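Local coordinates for glucose-binding protein (Thermus thermophilus HB27, PDB 2B3F), which binds galactose and glucose as a periplasmic binding protein, and probably delivers sugar to a binding-protein-dependent transport system, at residues E82-S85 with A86-Q90; L104-K108 with G109-S113; E91-L94 with Q95-P98. One frame throughout, in Å; residues are numbered along the deposited sequence.

Contact 1: E82-S85 with A86-Q90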
# COMPACT_ATOMS: atom_id res chain seq x y z
N GLU A 82 -9.67 21.02 -3.38
CA GLU A 82 -10.23 21.90 -2.35
C GLU A 82 -9.65 21.60 -0.97
O GLU A 82 -9.42 20.45 -0.59
CB GLU A 82 -11.75 21.78 -2.29
CG GLU A 82 -12.47 22.33 -3.48
CD GLU A 82 -13.94 22.63 -3.19
OE1 GLU A 82 -14.25 22.95 -2.02
OE2 GLU A 82 -14.75 22.53 -4.14
N ASP A 83 -9.44 22.66 -0.20
CA ASP A 83 -9.04 22.58 1.19
C ASP A 83 -10.22 22.09 2.01
O ASP A 83 -11.32 22.65 1.92
CB ASP A 83 -8.60 23.98 1.65
CG ASP A 83 -8.06 24.02 3.05
OD1 ASP A 83 -8.02 23.01 3.77
OD2 ASP A 83 -7.66 25.15 3.47
N LEU A 84 -9.99 21.03 2.79
CA LEU A 84 -11.02 20.37 3.57
C LEU A 84 -11.00 20.74 5.06
O LEU A 84 -11.70 20.12 5.85
CB LEU A 84 -10.87 18.84 3.45
CG LEU A 84 -10.84 18.28 2.02
CD1 LEU A 84 -10.67 16.76 2.07
CD2 LEU A 84 -12.12 18.64 1.28
N SER A 85 -10.22 21.75 5.43
CA SER A 85 -10.08 22.16 6.84
C SER A 85 -11.44 22.38 7.54
O SER A 85 -11.65 21.88 8.65
CB SER A 85 -9.21 23.42 6.94
OG SER A 85 -7.89 23.17 6.45
N ALA A 86 -12.36 23.08 6.87
CA ALA A 86 -13.68 23.38 7.48
C ALA A 86 -14.48 22.12 7.71
O ALA A 86 -15.15 21.96 8.73
CB ALA A 86 -14.45 24.34 6.58
N LEU A 87 -14.42 21.20 6.74
CA LEU A 87 -15.07 19.91 6.88
C LEU A 87 -14.47 19.12 8.04
O LEU A 87 -15.20 18.49 8.80
CB LEU A 87 -14.97 19.11 5.57
CG LEU A 87 -15.66 17.76 5.55
CD1 LEU A 87 -17.15 17.93 5.73
CD2 LEU A 87 -15.35 17.08 4.21
N PHE A 88 -13.15 19.16 8.17
CA PHE A 88 -12.48 18.49 9.29
C PHE A 88 -12.98 19.05 10.62
O PHE A 88 -13.24 18.30 11.56
CB PHE A 88 -10.95 18.61 9.18
CG PHE A 88 -10.33 17.45 8.42
CD1 PHE A 88 -10.47 17.36 7.03
CD2 PHE A 88 -9.64 16.46 9.08
CE1 PHE A 88 -9.92 16.28 6.33
CE2 PHE A 88 -9.09 15.36 8.39
CZ PHE A 88 -9.24 15.29 7.02
N ARG A 89 -13.12 20.37 10.69
CA ARG A 89 -13.66 20.98 11.91
C ARG A 89 -15.09 20.53 12.15
O ARG A 89 -15.44 20.07 13.24
CB ARG A 89 -13.59 22.49 11.82
CG ARG A 89 -12.17 23.03 11.95
CD ARG A 89 -12.15 24.54 12.18
NE ARG A 89 -12.35 25.28 10.93
CZ ARG A 89 -11.40 25.55 10.03
NH1 ARG A 89 -10.13 25.15 10.23
NH2 ARG A 89 -11.71 26.23 8.93
N GLN A 90 -15.92 20.64 11.12
CA GLN A 90 -17.32 20.24 11.22
C GLN A 90 -17.49 18.82 11.75
O GLN A 90 -18.37 18.56 12.57
CB GLN A 90 -18.00 20.37 9.85
CG GLN A 90 -19.35 19.69 9.75
CD GLN A 90 -20.00 19.88 8.41
OE1 GLN A 90 -20.28 21.01 8.00
NE2 GLN A 90 -20.26 18.77 7.70
O HOH W 1 -13.95 22.12 3.84
O HOH W 2 -12.30 24.21 4.20
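Phe88 turns one edge of its ring toward Leu84, one helical turn back. Its CD1 meets the backbone oxygen of Leu84, which lies in the ring plane 3.2 Å away, and the same carbon packs against Leu84 CB at 3.9 Å. The two side chains therefore touch at the root of the leucine. Leu84 is the N-cap of helix 85-91, and its carbonyl also accepts the amide of Phe88 (N to O 2.9 Å, C=O...N angle 166°), so backbone and ring edge converge on one oxygen.

Elsewhere round the first turn, Arg89 curls back over Ser85. A bend at its third torsion (chi3 -79°) lays the guanidinium flat above the carbonyl, with Ser85 O over the centre of one face, while NH1 reaches Ser85 CB at 3.8 Å. That oxygen takes the helical bond from Arg89 N.

Ahead of the helix, Asp83 OD1 grips Ser85 twice. The hydroxyl Ser85 OG donates to it at 2.7 Å on the syn side, close to the carboxylate plane, whereas Ser85 N donates at 3.0 Å from well above that plane, closing an Asx turn. OD1 is also bonded by the amide of Ile111 in strand 110-115. Water fills in behind: one molecule links Asp83 O to Ala86 N, and another accepts from Leu87 N at 3.1 Å while donating only weakly to Asp83 O.

The amides of Ser85, Ala86 and Leu87, at the start of the helix, are thus met by a carboxylate and two waters. A negative group placed at this end would be expected to suit the helix dipole, and three donors on OD1 should favour the ionised form of Asp83.

Contact 2: L104-K108 with G109-S113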
# COMPACT_ATOMS: atom_id res chain seq x y z
N LEU A 104 0.35 13.76 7.33
CA LEU A 104 0.56 13.29 5.94
C LEU A 104 -0.39 13.90 4.94
O LEU A 104 -0.09 13.94 3.74
CB LEU A 104 0.37 11.78 5.85
CG LEU A 104 1.44 10.87 6.40
CD1 LEU A 104 0.98 9.45 6.23
CD2 LEU A 104 2.78 11.08 5.69
N ILE A 105 -1.56 14.32 5.40
CA ILE A 105 -2.59 14.88 4.51
C ILE A 105 -2.65 16.42 4.56
O ILE A 105 -3.48 17.03 3.87
CB ILE A 105 -4.00 14.27 4.80
CG1 ILE A 105 -4.41 14.51 6.27
CG2 ILE A 105 -3.98 12.79 4.54
CD1 ILE A 105 -5.80 14.05 6.62
N SER A 106 -1.75 17.02 5.33
CA SER A 106 -1.72 18.46 5.60
C SER A 106 -0.55 19.11 4.86
O SER A 106 0.53 18.53 4.79
CB SER A 106 -1.58 18.70 7.10
OG SER A 106 -2.74 18.29 7.80
N TYR A 107 -0.77 20.30 4.33
CA TYR A 107 0.28 21.01 3.58
C TYR A 107 -0.08 22.48 3.41
O TYR A 107 -1.20 22.81 2.98
CB TYR A 107 0.44 20.36 2.20
CG TYR A 107 1.54 20.95 1.33
CD1 TYR A 107 2.88 20.78 1.66
CD2 TYR A 107 1.23 21.62 0.14
CE1 TYR A 107 3.90 21.29 0.87
CE2 TYR A 107 2.25 22.14 -0.67
CZ TYR A 107 3.58 21.97 -0.29
OH TYR A 107 4.62 22.47 -1.07
N LYS A 108 0.88 23.35 3.70
CA LYS A 108 0.70 24.79 3.52
C LYS A 108 -0.61 25.33 4.11
O LYS A 108 -1.31 26.12 3.49
CB LYS A 108 0.85 25.17 2.05
CG LYS A 108 2.28 25.01 1.57
CD LYS A 108 2.60 25.89 0.39
CE LYS A 108 4.06 25.78 -0.04
NZ LYS A 108 5.06 25.86 1.11
N GLY A 109 -0.94 24.88 5.31
CA GLY A 109 -2.12 25.38 6.01
C GLY A 109 -3.45 24.73 5.67
O GLY A 109 -4.49 25.08 6.24
N GLY A 110 -3.44 23.78 4.72
CA GLY A 110 -4.65 23.10 4.29
C GLY A 110 -4.60 21.63 4.65
O GLY A 110 -3.56 21.12 5.04
N ILE A 111 -5.75 20.98 4.55
CA ILE A 111 -5.89 19.52 4.76
C ILE A 111 -6.62 19.02 3.52
O ILE A 111 -7.65 19.58 3.14
CB ILE A 111 -6.68 19.20 6.04
CG1 ILE A 111 -5.99 19.80 7.26
CG2 ILE A 111 -6.78 17.71 6.21
CD1 ILE A 111 -6.74 19.63 8.55
N TRP A 112 -6.06 17.99 2.86
CA TRP A 112 -6.36 17.78 1.44
C TRP A 112 -7.07 16.48 1.07
O TRP A 112 -7.50 16.32 -0.07
CB TRP A 112 -5.08 17.97 0.61
CG TRP A 112 -4.44 19.31 0.86
CD1 TRP A 112 -3.39 19.57 1.68
CD2 TRP A 112 -4.86 20.56 0.31
NE1 TRP A 112 -3.10 20.93 1.66
CE2 TRP A 112 -3.99 21.56 0.83
CE3 TRP A 112 -5.89 20.94 -0.56
CZ2 TRP A 112 -4.13 22.91 0.50
CZ3 TRP A 112 -6.01 22.28 -0.90
CH2 TRP A 112 -5.13 23.25 -0.37
N SER A 113 -7.21 15.57 2.03
CA SER A 113 -7.99 14.35 1.80
C SER A 113 -8.44 13.74 3.12
O SER A 113 -8.01 14.17 4.20
CB SER A 113 -7.18 13.31 1.00
OG SER A 113 -6.13 12.81 1.79
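Tyr107 O receives two N-H groups across the turn. Trp112 NE1 approaches at 3.0 Å in the carbonyl plane, on a lone pair, and the oxygen lies within the plane of the indole; Gly110 N comes to the same oxygen, also at 3.0 Å, but from above the carbonyl plane (54° out of it). The return bond, Tyr107 N to Gly110 O, completes an antiparallel hydrogen-bonded pair, and Trp112 N donates to Ile105 O at 2.9 Å. Between Tyr107 and Gly110 the chain reverses in a type I' turn, with Lys108 and Gly109 both at positive phi.

The bond from NE1 fixes the rotation of the indole, which lies along the hairpin. One indole face lies against the Gly110 backbone, whose C sits above the ring toward its rim. Trp112 NE1 also touches Tyr107 CB.

On the other face of the hairpin Ser106 and Ile111 form the non-hydrogen-bonded pair: Ser106 OG rests on Ile111 CG1 at 3.6 Å and is hydrogen-bonded to Ile102 O. Ile105 CG1 stands between its own N and carbonyl carbon (chi1 58°). From there the side chain crosses that of Ile111 at a slant, Ile105 CD1 to Ile111 CG2 3.8 Å, and CD1 also lies 3.3 Å from Ser113 O. Ser113 N and O are buried without a polar partner, while its OG pairs with Ser279 OG.

Helix 69-76 lies against Tyr107 and Trp112 through Ile72, helix 85-91 packs on Ile105 and Ile111 through Phe88, and strand 110-115 carries the hairpin into the large mixed sheet beside strand 272-280.

Contact 3: E91-L94 with Q95-P98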
# COMPACT_ATOMS: atom_id res chain seq x y z
N GLU A 91 -16.66 17.89 11.28
CA GLU A 91 -16.82 16.46 11.57
C GLU A 91 -16.03 15.97 12.80
O GLU A 91 -16.14 14.81 13.17
CB GLU A 91 -16.41 15.62 10.34
CG GLU A 91 -17.25 15.88 9.10
CD GLU A 91 -18.67 15.39 9.23
OE1 GLU A 91 -18.86 14.24 9.69
OE2 GLU A 91 -19.60 16.16 8.87
N GLY A 92 -15.25 16.84 13.43
CA GLY A 92 -14.45 16.46 14.58
C GLY A 92 -13.27 15.56 14.23
O GLY A 92 -12.76 14.81 15.07
N TRP A 93 -12.79 15.65 12.99
CA TRP A 93 -11.79 14.70 12.52
C TRP A 93 -10.37 14.95 13.04
O TRP A 93 -9.55 14.05 13.03
CB TRP A 93 -11.76 14.64 11.00
CG TRP A 93 -12.94 13.95 10.37
CD1 TRP A 93 -13.75 13.03 10.94
CD2 TRP A 93 -13.38 14.11 9.02
NE1 TRP A 93 -14.70 12.61 10.02
CE2 TRP A 93 -14.48 13.27 8.84
CE3 TRP A 93 -12.95 14.89 7.95
CZ2 TRP A 93 -15.17 13.20 7.63
CZ3 TRP A 93 -13.63 14.83 6.77
CH2 TRP A 93 -14.71 13.98 6.61
N LEU A 94 -10.08 16.16 13.52
CA LEU A 94 -8.74 16.44 14.06
C LEU A 94 -8.45 15.64 15.34
O LEU A 94 -7.28 15.44 15.69
CB LEU A 94 -8.54 17.95 14.27
CG LEU A 94 -8.48 18.80 12.99
CD1 LEU A 94 -8.23 20.26 13.31
CD2 LEU A 94 -7.40 18.27 12.05
N GLN A 95 -9.50 15.18 16.02
CA GLN A 95 -9.36 14.33 17.19
C GLN A 95 -9.60 12.87 16.87
O GLN A 95 -9.18 12.00 17.62
CB GLN A 95 -10.34 14.76 18.30
CG GLN A 95 -10.03 16.13 18.94
CD GLN A 95 -10.38 17.29 18.05
OE1 GLN A 95 -11.48 17.37 17.50
NE2 GLN A 95 -9.44 18.22 17.89
N ALA A 96 -10.28 12.62 15.75
CA ALA A 96 -10.64 11.26 15.35
C ALA A 96 -9.50 10.46 14.71
O ALA A 96 -9.54 9.25 14.74
CB ALA A 96 -11.81 11.31 14.38
N PHE A 97 -8.51 11.13 14.12
CA PHE A 97 -7.36 10.46 13.48
C PHE A 97 -6.07 10.76 14.24
O PHE A 97 -5.95 11.84 14.86
CB PHE A 97 -7.19 10.96 12.05
CG PHE A 97 -8.37 10.67 11.17
CD1 PHE A 97 -8.73 9.36 10.91
CD2 PHE A 97 -9.11 11.70 10.61
CE1 PHE A 97 -9.83 9.08 10.10
CE2 PHE A 97 -10.21 11.43 9.81
CZ PHE A 97 -10.57 10.10 9.56
N PRO A 98 -5.09 9.83 14.16
CA PRO A 98 -3.79 10.07 14.81
C PRO A 98 -3.05 11.23 14.17
O PRO A 98 -3.19 11.48 12.97
CB PRO A 98 -3.02 8.76 14.61
CG PRO A 98 -3.73 8.00 13.58
CD PRO A 98 -5.13 8.55 13.44
O HOH W 3 -11.84 18.40 14.51
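Trp93 carries Phe97 over one face of its indole: Phe97 CE2 sits 3.8 Å from Trp93 CG, and it is just as near to Trp93 CB. The two side chains run alongside each other in the same direction, with the five-membered ring and the phenyl inclined at 53° and their centroids 5.3 Å apart, an oblique pairing. Against the opposite indole face lies Glu91 CB, 3.3 Å above the plane toward its rim. The indole thus has an aromatic carbon over one face and an aliphatic one over the other, and Phe88 meets it edge-to-face.

The backbone beneath is loosely bonded. Phe97 N donates to Trp93 O at 3.3 Å, and Ala96 N is weakly bonded to both Gly92 O and Trp93 O.

Gln95 folds back over the Leu94 backbone through a bend at chi2 (74°), which brings NE2 to 3.7 Å from Leu94 CB. Its OE1 takes a bond from a water that accepts from Leu94 N at 3.0 Å, tying the amide end to the start of the turn.

Trp93 and Phe97 both pack on the loop residue Arg318. Gly92, at positive phi, ends helix 85-91 in a Schellman motif. The arrangement is a Schellman-terminated helix followed at once by a short, weakly bonded helical turn, 93-96, that leads into helix 99-105, with Pro98 at the N-cap position.

In the fold
Along the chain the order is contact 1, contact 3, contact 2: helix 85-91, the short turn 93-96, helix 99-105 and then the hairpin. Their centres lie 10 to 14 Å apart, all on the same side of the chain's centre. Leu84 N probably bonds Ile111 O (2.8 Å), joining the helix start of contact 1 to the hairpin of contact 2; Phe88 O probably accepts from Trp93 N, leading into contact 3; Leu94 CD2 reaches Ile111 CD1. Phe88 and Ile111 thus recur at the junctions. Together the three pack helices against strand 110-115 of the large mixed sheet, whose neighbouring strand 272-280 carries Asp278, one of the residues that bind galactose.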